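Local coordinates for protein chitosanase (Gynuella sunshinyii YC6258, PDB 6X2Q) that binds chitosan oligosaccharides made of glucosamine units and, as a family 46 glycoside hydrolase, probably hydrolyses the glycosidic bonds of chitosan, at residues A[113-117]-A[118-122]; A[106-109]-A[110-114]; A[2-5]-A[6-9]; A[58-61]-A[62-66]. One frame throughout, in Å; residues are numbered along the deposited sequence.

Interaction 1 (A[113-117]-A[118-122]); sequences VVDEL and YFQPA. With GCS (2-amino-2-deoxy-beta-D-glucopyranose), chain B.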
# COMPACT_ATOMS: atom_id res chain seq x y z
N VAL A 113 7.58 -9.33 -3.55
CA VAL A 113 7.47 -8.78 -2.20
C VAL A 113 6.09 -8.19 -1.96
O VAL A 113 5.47 -8.45 -0.91
CB VAL A 113 8.58 -7.74 -1.95
CG1 VAL A 113 8.36 -7.07 -0.63
CG2 VAL A 113 9.94 -8.42 -2.00
N VAL A 114 5.57 -7.42 -2.92
CA VAL A 114 4.21 -6.92 -2.80
C VAL A 114 3.25 -8.06 -2.54
O VAL A 114 2.43 -8.01 -1.61
CB VAL A 114 3.80 -6.14 -4.06
CG1 VAL A 114 2.31 -5.83 -4.01
CG2 VAL A 114 4.58 -4.84 -4.15
N ASP A 115 3.36 -9.13 -3.34
CA ASP A 115 2.47 -10.27 -3.15
C ASP A 115 2.65 -10.90 -1.77
O ASP A 115 1.66 -11.22 -1.09
CB ASP A 115 2.72 -11.33 -4.23
CG ASP A 115 1.57 -12.32 -4.34
OD1 ASP A 115 0.46 -11.91 -4.77
OD2 ASP A 115 1.76 -13.49 -3.94
N GLU A 116 3.90 -11.07 -1.32
CA GLU A 116 4.16 -11.71 -0.03
C GLU A 116 3.76 -10.81 1.14
O GLU A 116 3.18 -11.29 2.12
CB GLU A 116 5.63 -12.10 0.08
CG GLU A 116 5.94 -12.95 1.33
CD GLU A 116 7.30 -12.64 2.01
OE1 GLU A 116 7.84 -13.55 2.69
OE2 GLU A 116 7.81 -11.50 1.90
N LEU A 117 4.10 -9.52 1.09
CA LEU A 117 3.83 -8.70 2.27
C LEU A 117 2.42 -8.12 2.28
O LEU A 117 1.82 -7.97 3.36
CB LEU A 117 4.85 -7.55 2.38
CG LEU A 117 6.32 -7.88 2.67
CD1 LEU A 117 7.10 -6.59 2.79
CD2 LEU A 117 6.50 -8.72 3.94
N TYR A 118 1.86 -7.78 1.13
CA TYR A 118 0.66 -6.95 1.11
C TYR A 118 -0.55 -7.64 0.50
O TYR A 118 -1.59 -7.73 1.16
CB TYR A 118 0.96 -5.63 0.38
CG TYR A 118 2.07 -4.89 1.11
CD1 TYR A 118 1.97 -4.64 2.48
CD2 TYR A 118 3.24 -4.52 0.46
CE1 TYR A 118 2.98 -4.01 3.16
CE2 TYR A 118 4.26 -3.88 1.14
CZ TYR A 118 4.12 -3.63 2.49
OH TYR A 118 5.13 -3.02 3.17
N PHE A 119 -0.44 -8.16 -0.73
CA PHE A 119 -1.64 -8.67 -1.39
C PHE A 119 -2.14 -9.94 -0.72
O PHE A 119 -3.32 -10.05 -0.38
CB PHE A 119 -1.38 -8.92 -2.88
CG PHE A 119 -2.61 -9.40 -3.62
CD1 PHE A 119 -3.65 -8.52 -3.88
CD2 PHE A 119 -2.74 -10.73 -4.00
CE1 PHE A 119 -4.79 -8.96 -4.55
CE2 PHE A 119 -3.88 -11.17 -4.67
CZ PHE A 119 -4.90 -10.28 -4.93
N GLN A 120 -1.26 -10.92 -0.53
CA GLN A 120 -1.74 -12.18 0.04
C GLN A 120 -2.18 -11.98 1.48
O GLN A 120 -3.29 -12.44 1.83
CB GLN A 120 -0.68 -13.28 -0.12
CG GLN A 120 -0.37 -13.69 -1.58
CD GLN A 120 -1.56 -14.35 -2.30
OE1 GLN A 120 -2.45 -14.94 -1.67
NE2 GLN A 120 -1.57 -14.26 -3.64
N PRO A 121 -1.43 -11.30 2.35
CA PRO A 121 -1.99 -11.04 3.69
C PRO A 121 -3.31 -10.28 3.66
O PRO A 121 -4.20 -10.58 4.48
CB PRO A 121 -0.88 -10.25 4.38
CG PRO A 121 0.36 -10.75 3.74
CD PRO A 121 -0.01 -10.94 2.29
N ALA A 122 -3.49 -9.31 2.76
CA ALA A 122 -4.77 -8.60 2.73
C ALA A 122 -5.91 -9.53 2.33
O ALA A 122 -7.00 -9.46 2.89
CB ALA A 122 -4.71 -7.39 1.78
C1 GCS B . 4.45 1.73 4.44
C2 GCS B . 5.54 0.69 4.53
C3 GCS B . 5.09 -0.42 5.44
C4 GCS B . 4.76 0.09 6.83
C5 GCS B . 3.96 1.37 6.61
C6 GCS B . 3.61 2.17 7.84
N2 GCS B . 6.00 0.20 3.28
O1 GCS B . 4.69 2.88 3.63
O3 GCS B . 6.13 -1.31 5.50
O4 GCS B . 4.55 -0.79 7.58
O5 GCS B . 4.54 2.26 5.70
O6 GCS B . 4.64 2.22 8.77

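Interaction 2 (A[106-109]-A[110-114]); sequences FRQV and QDDVV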
# COMPACT_ATOMS: atom_id res chain seq x y z
N PHE A 106 14.42 -7.09 -11.37
CA PHE A 106 14.25 -6.26 -10.18
C PHE A 106 12.79 -5.90 -9.97
O PHE A 106 12.28 -6.01 -8.85
CB PHE A 106 15.10 -4.99 -10.29
CG PHE A 106 15.09 -4.16 -9.03
CD1 PHE A 106 15.60 -4.67 -7.85
CD2 PHE A 106 14.61 -2.87 -9.04
CE1 PHE A 106 15.60 -3.90 -6.69
CE2 PHE A 106 14.61 -2.09 -7.88
CZ PHE A 106 15.10 -2.61 -6.71
N ARG A 107 12.11 -5.48 -11.04
CA ARG A 107 10.67 -5.23 -10.95
C ARG A 107 9.92 -6.47 -10.49
O ARG A 107 8.99 -6.37 -9.68
CB ARG A 107 10.15 -4.74 -12.31
CG ARG A 107 10.91 -3.50 -12.80
CD ARG A 107 10.11 -2.66 -13.78
NE ARG A 107 9.84 -3.37 -15.03
CZ ARG A 107 10.70 -3.44 -16.05
NH1 ARG A 107 11.88 -2.84 -15.99
NH2 ARG A 107 10.36 -4.10 -17.15
N GLN A 108 10.35 -7.64 -10.96
CA GLN A 108 9.71 -8.89 -10.55
C GLN A 108 9.87 -9.12 -9.05
O GLN A 108 8.92 -9.54 -8.38
CB GLN A 108 10.28 -10.07 -11.35
CG GLN A 108 9.69 -11.43 -10.99
CD GLN A 108 8.18 -11.50 -11.26
OE1 GLN A 108 7.73 -11.31 -12.38
NE2 GLN A 108 7.40 -11.78 -10.22
N VAL A 109 11.06 -8.84 -8.50
CA VAL A 109 11.27 -8.95 -7.06
C VAL A 109 10.30 -8.03 -6.31
O VAL A 109 9.73 -8.40 -5.28
CB VAL A 109 12.74 -8.64 -6.70
CG1 VAL A 109 12.93 -8.55 -5.18
CG2 VAL A 109 13.68 -9.69 -7.29
N GLN A 110 10.11 -6.81 -6.82
CA GLN A 110 9.13 -5.91 -6.22
C GLN A 110 7.73 -6.52 -6.25
O GLN A 110 6.97 -6.39 -5.28
CB GLN A 110 9.14 -4.57 -6.94
CG GLN A 110 10.40 -3.76 -6.73
CD GLN A 110 10.26 -2.34 -7.26
OE1 GLN A 110 9.27 -1.65 -6.96
NE2 GLN A 110 11.25 -1.90 -8.06
N ASP A 111 7.38 -7.20 -7.36
CA ASP A 111 6.06 -7.84 -7.45
C ASP A 111 5.95 -8.95 -6.41
O ASP A 111 4.91 -9.09 -5.75
CB ASP A 111 5.81 -8.42 -8.85
CG ASP A 111 5.75 -7.35 -9.94
OD1 ASP A 111 5.49 -6.17 -9.62
OD2 ASP A 111 5.98 -7.68 -11.13
N ASP A 112 7.00 -9.75 -6.27
CA ASP A 112 6.95 -10.86 -5.33
C ASP A 112 6.81 -10.35 -3.91
O ASP A 112 6.01 -10.88 -3.13
CB ASP A 112 8.21 -11.74 -5.46
CG ASP A 112 8.31 -12.47 -6.82
OD1 ASP A 112 7.31 -12.54 -7.56
OD2 ASP A 112 9.42 -12.98 -7.12
N VAL A 113 7.58 -9.33 -3.55
CA VAL A 113 7.47 -8.78 -2.20
C VAL A 113 6.09 -8.19 -1.96
O VAL A 113 5.47 -8.45 -0.91
CB VAL A 113 8.58 -7.74 -1.95
CG1 VAL A 113 8.36 -7.07 -0.63
CG2 VAL A 113 9.94 -8.42 -2.00
N VAL A 114 5.57 -7.42 -2.92
CA VAL A 114 4.21 -6.92 -2.80
C VAL A 114 3.25 -8.06 -2.54
O VAL A 114 2.43 -8.01 -1.61
CB VAL A 114 3.80 -6.14 -4.06
CG1 VAL A 114 2.31 -5.83 -4.01
CG2 VAL A 114 4.58 -4.84 -4.15

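Interaction 3 (A[2-5]-A[6-9]); sequences QLTA and QQRL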
# COMPACT_ATOMS: atom_id res chain seq x y z
N GLN A 2 -9.47 -14.81 -5.16
CA GLN A 2 -10.10 -13.65 -4.48
C GLN A 2 -10.38 -12.56 -5.52
O GLN A 2 -11.49 -12.13 -5.59
CB GLN A 2 -9.21 -13.11 -3.37
CG GLN A 2 -8.74 -14.13 -2.35
CD GLN A 2 -9.59 -14.13 -1.11
OE1 GLN A 2 -10.18 -13.14 -0.73
NE2 GLN A 2 -9.68 -15.27 -0.48
N LEU A 3 -9.38 -12.17 -6.29
CA LEU A 3 -9.61 -11.14 -7.30
C LEU A 3 -9.32 -11.71 -8.69
O LEU A 3 -8.34 -12.43 -8.90
CB LEU A 3 -8.73 -9.90 -7.05
CG LEU A 3 -9.14 -8.93 -5.92
CD1 LEU A 3 -8.20 -7.76 -5.85
CD2 LEU A 3 -10.60 -8.45 -6.05
N THR A 4 -10.22 -11.37 -9.63
CA THR A 4 -10.08 -11.58 -11.07
C THR A 4 -8.79 -10.94 -11.59
O THR A 4 -8.23 -10.03 -10.97
CB THR A 4 -11.33 -10.99 -11.76
OG1 THR A 4 -12.41 -11.93 -11.69
CG2 THR A 4 -11.11 -10.57 -13.19
N ALA A 5 -8.34 -11.37 -12.76
CA ALA A 5 -7.16 -10.74 -13.38
C ALA A 5 -7.50 -9.29 -13.74
O ALA A 5 -6.70 -8.45 -13.47
CB ALA A 5 -6.70 -11.51 -14.57
N GLN A 6 -8.69 -9.05 -14.30
CA GLN A 6 -9.12 -7.66 -14.60
C GLN A 6 -9.29 -6.89 -13.29
O GLN A 6 -8.94 -5.72 -13.26
CB GLN A 6 -10.38 -7.60 -15.46
CG GLN A 6 -10.86 -6.18 -15.76
CD GLN A 6 -12.03 -6.04 -16.72
OE1 GLN A 6 -13.19 -6.18 -16.35
NE2 GLN A 6 -11.74 -5.73 -17.97
N GLN A 7 -9.76 -7.53 -12.22
CA GLN A 7 -9.96 -6.82 -10.93
C GLN A 7 -8.63 -6.46 -10.27
O GLN A 7 -8.56 -5.41 -9.68
CB GLN A 7 -10.90 -7.61 -10.03
CG GLN A 7 -12.35 -7.56 -10.47
CD GLN A 7 -13.21 -8.52 -9.70
OE1 GLN A 7 -12.74 -9.48 -9.13
NE2 GLN A 7 -14.49 -8.26 -9.64
N ARG A 8 -7.62 -7.32 -10.42
CA ARG A 8 -6.29 -7.08 -9.84
C ARG A 8 -5.56 -6.00 -10.64
O ARG A 8 -4.93 -5.16 -10.03
CB ARG A 8 -5.48 -8.36 -9.74
CG ARG A 8 -4.53 -8.39 -8.56
CD ARG A 8 -3.20 -7.79 -8.96
NE ARG A 8 -2.34 -7.26 -7.93
CZ ARG A 8 -1.75 -7.98 -7.01
NH1 ARG A 8 -1.96 -9.27 -6.97
NH2 ARG A 8 -0.93 -7.41 -6.16
N LEU A 9 -5.66 -6.03 -11.96
CA LEU A 9 -4.98 -4.96 -12.72
C LEU A 9 -5.64 -3.65 -12.33
O LEU A 9 -4.95 -2.68 -12.16
CB LEU A 9 -5.13 -5.24 -14.21
CG LEU A 9 -5.41 -4.00 -15.04
CD1 LEU A 9 -4.14 -3.52 -15.72
CD2 LEU A 9 -6.49 -4.25 -16.06

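Interaction 4 (A[58-61]-A[62-66]); sequences QRYS and RLRPD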
# COMPACT_ATOMS: atom_id res chain seq x y z
N GLN A 58 17.74 -7.39 -0.68
CA GLN A 58 18.31 -8.68 -0.30
C GLN A 58 17.89 -9.78 -1.27
O GLN A 58 18.73 -10.55 -1.75
CB GLN A 58 17.92 -9.05 1.13
CG GLN A 58 18.84 -8.41 2.16
CD GLN A 58 18.48 -8.74 3.60
OE1 GLN A 58 17.33 -9.09 3.91
NE2 GLN A 58 19.46 -8.62 4.49
N ARG A 59 16.60 -9.87 -1.57
CA ARG A 59 16.17 -10.91 -2.49
C ARG A 59 16.81 -10.71 -3.86
O ARG A 59 17.23 -11.68 -4.50
CB ARG A 59 14.65 -10.95 -2.59
CG ARG A 59 14.03 -11.24 -1.25
CD ARG A 59 12.54 -11.37 -1.34
NE ARG A 59 12.17 -12.57 -2.06
CZ ARG A 59 10.92 -13.00 -2.16
NH1 ARG A 59 9.95 -12.34 -1.55
NH2 ARG A 59 10.65 -14.10 -2.85
N TYR A 60 16.92 -9.46 -4.30
CA TYR A 60 17.53 -9.20 -5.59
C TYR A 60 19.00 -9.60 -5.58
O TYR A 60 19.52 -10.12 -6.58
CB TYR A 60 17.36 -7.74 -5.95
CG TYR A 60 17.92 -7.34 -7.30
CD1 TYR A 60 17.43 -7.92 -8.47
CD2 TYR A 60 18.91 -6.37 -7.41
CE1 TYR A 60 17.92 -7.54 -9.72
CE2 TYR A 60 19.42 -5.99 -8.65
CZ TYR A 60 18.93 -6.58 -9.80
OH TYR A 60 19.43 -6.20 -11.03
N SER A 61 19.67 -9.39 -4.45
CA SER A 61 21.09 -9.67 -4.35
C SER A 61 21.37 -11.16 -4.32
O SER A 61 22.46 -11.60 -4.70
CB SER A 61 21.66 -8.99 -3.12
OG SER A 61 21.69 -7.58 -3.34
N ARG A 62 20.39 -11.96 -3.88
CA ARG A 62 20.55 -13.40 -4.00
C ARG A 62 20.42 -13.85 -5.46
O ARG A 62 21.07 -14.82 -5.86
CB ARG A 62 19.56 -14.11 -3.08
CG ARG A 62 19.79 -15.59 -2.98
CD ARG A 62 20.82 -15.94 -1.91
NE ARG A 62 21.10 -17.38 -1.88
CZ ARG A 62 21.86 -18.02 -2.77
NH1 ARG A 62 22.04 -19.33 -2.66
NH2 ARG A 62 22.42 -17.35 -3.78
N LEU A 63 19.64 -13.14 -6.27
CA LEU A 63 19.54 -13.47 -7.69
C LEU A 63 20.71 -12.91 -8.48
O LEU A 63 21.09 -13.49 -9.52
CB LEU A 63 18.24 -12.91 -8.30
CG LEU A 63 16.87 -13.24 -7.71
CD1 LEU A 63 15.80 -12.44 -8.43
CD2 LEU A 63 16.54 -14.73 -7.80
N ARG A 64 21.29 -11.80 -8.02
CA ARG A 64 22.34 -11.10 -8.76
C ARG A 64 23.33 -10.48 -7.78
O ARG A 64 23.28 -9.28 -7.49
CB ARG A 64 21.73 -10.03 -9.67
CG ARG A 64 22.72 -9.49 -10.65
CD ARG A 64 22.16 -8.30 -11.37
NE ARG A 64 23.14 -7.71 -12.27
CZ ARG A 64 22.85 -6.76 -13.14
NH1 ARG A 64 21.60 -6.32 -13.22
NH2 ARG A 64 23.79 -6.27 -13.93
N PRO A 65 24.26 -11.29 -7.24
CA PRO A 65 25.20 -10.85 -6.23
C PRO A 65 25.97 -9.55 -6.50
O PRO A 65 26.30 -8.88 -5.60
CB PRO A 65 26.20 -12.00 -6.20
CG PRO A 65 25.38 -13.17 -6.54
CD PRO A 65 24.42 -12.67 -7.59
N ASP A 66 26.24 -9.27 -7.75
CA ASP A 66 26.97 -8.03 -8.09
C ASP A 66 25.98 -7.03 -8.67
O ASP A 66 25.87 -6.98 -9.88
CB ASP A 66 28.08 -8.32 -9.09

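Interaction 1 (A[113-117]-A[118-122])
Tyr118 N and Phe119 N both bond to Val114 O, at 2.8 Å and 3.0 Å, in a wide pi-type turn, and the short axes of 113-117 and 118-122 point 24° apart. The two N-H groups reach this oxygen from opposite faces of its carbonyl plane. Gln120 N continues the wide spacing, bonding to Asp115 O. Pro121 has no N-H to give. Its CD instead lies 3.2 Å from Glu116 O, and the helix kinks there. Leu117 and Tyr118 run side by side. Leu117 CB sits over the centre of one face of the Tyr118 ring, 3.8 Å from the ring centroid, in a CH-pi contact. This bend lies midway along helix 104-129, part of the lysozyme-like fold of family 46, and Tyr118 here is part of the glycan pocket. Tyr118 OH is 3.1 Å from GCS O3 and is hydrogen-bonded to Asp52, which also binds the sugar. A phenylalanine here would keep the ring but would probably leave Asp52 OD1 without its hydroxyl mate beside the sugar. On the outer side, Gln120 doubles back at chi2 (-65°), which brings NE2 to the Asp115 carboxylate. Gln120 NE2 lies 3.3 Å from Asp115 OD1 and 3.4 Å from Asp115 OD2, both weak bonds. Amide and carboxylate planes stand 65° apart. Asp115 OD1 approaches Phe119 CD2 obliquely at 3.5 Å. Arg8 makes a cation-pi contact with that ring.

Interaction 2 (A[106-109]-A[110-114])
Gln108 and Asp112 slant across each other on the outer side of the helix, one turn apart. Gln108 NE2 gives a hydrogen bond of 2.8 Å to Asp112 OD1. The oxygen lies in the amide plane of Gln108, but the nitrogen comes from above the carboxylate plane, 42° out of it. The bond is bent. Gln108 CG stands opposite the backbone N (chi1 180°), and a turn at chi2 then swings the amide toward Asp112. Phe106 and Gln110 form the second pair, on a buried side. Gln110 stretches beyond CG, and its NE2 comes obliquely to the phenyl ring, 3.4 Å from Phe106 CE2. Ring and amide planes are 68° apart. The Gln110 amide is held by other partners: OE1 accepts from Arg43 N, and NE2 gives a weak bond to Tyr27 O. Asp111 OD1 forms a salt bridge with Arg43 and a hydrogen bond with Tyr27 OH. Val109 and Val113 touch loosely, 4.4 Å between Val109 CG1 and Val113 CG2, and both pack on Arg59. Main-chain bonds tie each turn: Gln110 N to Phe106 O is 3.1 Å, and Val113 N to Val109 O is 2.9 Å. This is regular alpha-helix with a side-chain bond between positions i and i+4, and with Phe106, Val109 and Val113 packed on helix 52-63.

Interaction 3 (A[2-5]-A[6-9])
Thr4 and Gln7 are joined by a hydrogen bond from the main chain to a side chain. Thr4 N donates to Gln7 OE1 at 3.2 Å, and the N-H points at the oxygen at 161°. The donor is tilted a little from the plane of the amide carbonyl. Gln7 extends beyond CG, which carries its amide back along Thr4. Its other end, NE2, makes a weak bond to Asp224 O. Two main-chain bonds open the helix: Arg8 N to Thr4 O at 2.8 Å and Leu9 N to Ala5 O at 3.0 Å. Van der Waals contacts fill the rest. Thr4 CG2 stands opposite its own backbone N, with OG1 at chi1 -82°. The methyl is therefore what faces the first turn, 3.1 Å from Gln6 N, and the hydroxyl makes no capping bond. Thr4 CB rests 3.3 Å from Gln7 OE1. Leu3 crosses Gln7 at about a right angle, with Leu3 CD2 4.1 Å from Gln7 CB, and also packs on Phe119 and Leu137. Arg8 supplies the charge interaction, its end leading away from 2-5. Its chain bends at chi2, and Arg8 NE makes a salt bridge to Asp12 OD2. Thr4 holds the N-cap position of helix 5-20, and Gln7, three residues on, supplies one half of a capping box; the reciprocal threonine bond is absent.

Interaction 4 (A[58-61]-A[62-66])
The Tyr60 ring has Arg64 CB over one face, and Tyr60 OH in turn lies at the edge of the Arg64 guanidinium. Ring and guanidinium planes are 72° apart, although the two side chains run side by side in the same direction. Arg64 NH1 gives a hydrogen bond of 3.1 Å to Tyr60 OH, with the oxygen 22° out of the guanidinium plane. Arg64 CG lies opposite the backbone N (chi1 -168°) and the chain is extended as far as NE, which carries it out alongside the tyrosine. Arg64 CD passes 3.5 Å from Tyr60 OH. The same hydroxyl accepts a hydrogen bond from Asn103 ND2, and the Tyr60 ring meets Phe106 edge-to-face. A phenylalanine in place of Tyr60 would probably leave Arg64 NH1 and Asn103 ND2 without their shared acceptor, with the guanidinium free to turn. Helix 52-63 ends here. Arg62 N bonds to Gln58 O at 3.0 Å, the Leu63 N bonds are weak, and Arg64 N bonds to Tyr60 O at 2.8 Å. Arg64 then leaves helical angles. Pro65 has no N-H to offer Ser61 O, and Pro65 CA makes a CA-H...O contact of 3.2 Å with Ser61 O. Ser61 OG is hydrogen-bonded to Ile57 O and to Asn67 ND2, which also bonds to Arg64 O. Two donors on the Tyr60 phenol oxygen would probably polarise it and fix the rotation of the guanidinium.

Interactions 1 and 2 are successive parts of helix 104-129, sharing Val113 and Val114, with centres about 10 Å apart. Interaction 1 supplies the sugar contact through Tyr118; Val113, shared with interaction 2, has its side chain about 8 Å from a bound glucosamine. Interaction 4 packs against interaction 2 from helix 52-63: Phe106 CD1 is 3.6 Å from Tyr60 CG, and Val109 CG2 is 3.7 Å from Leu63 CD1. Interaction 3 meets interaction 1 on another side, where Arg8 NH1 lies 3.4 Å from Phe119 CD2. Interactions 3 and 4 do not touch, their nearest atoms being about 13 Å apart. Helix 104-129 thus joins the other two contacts.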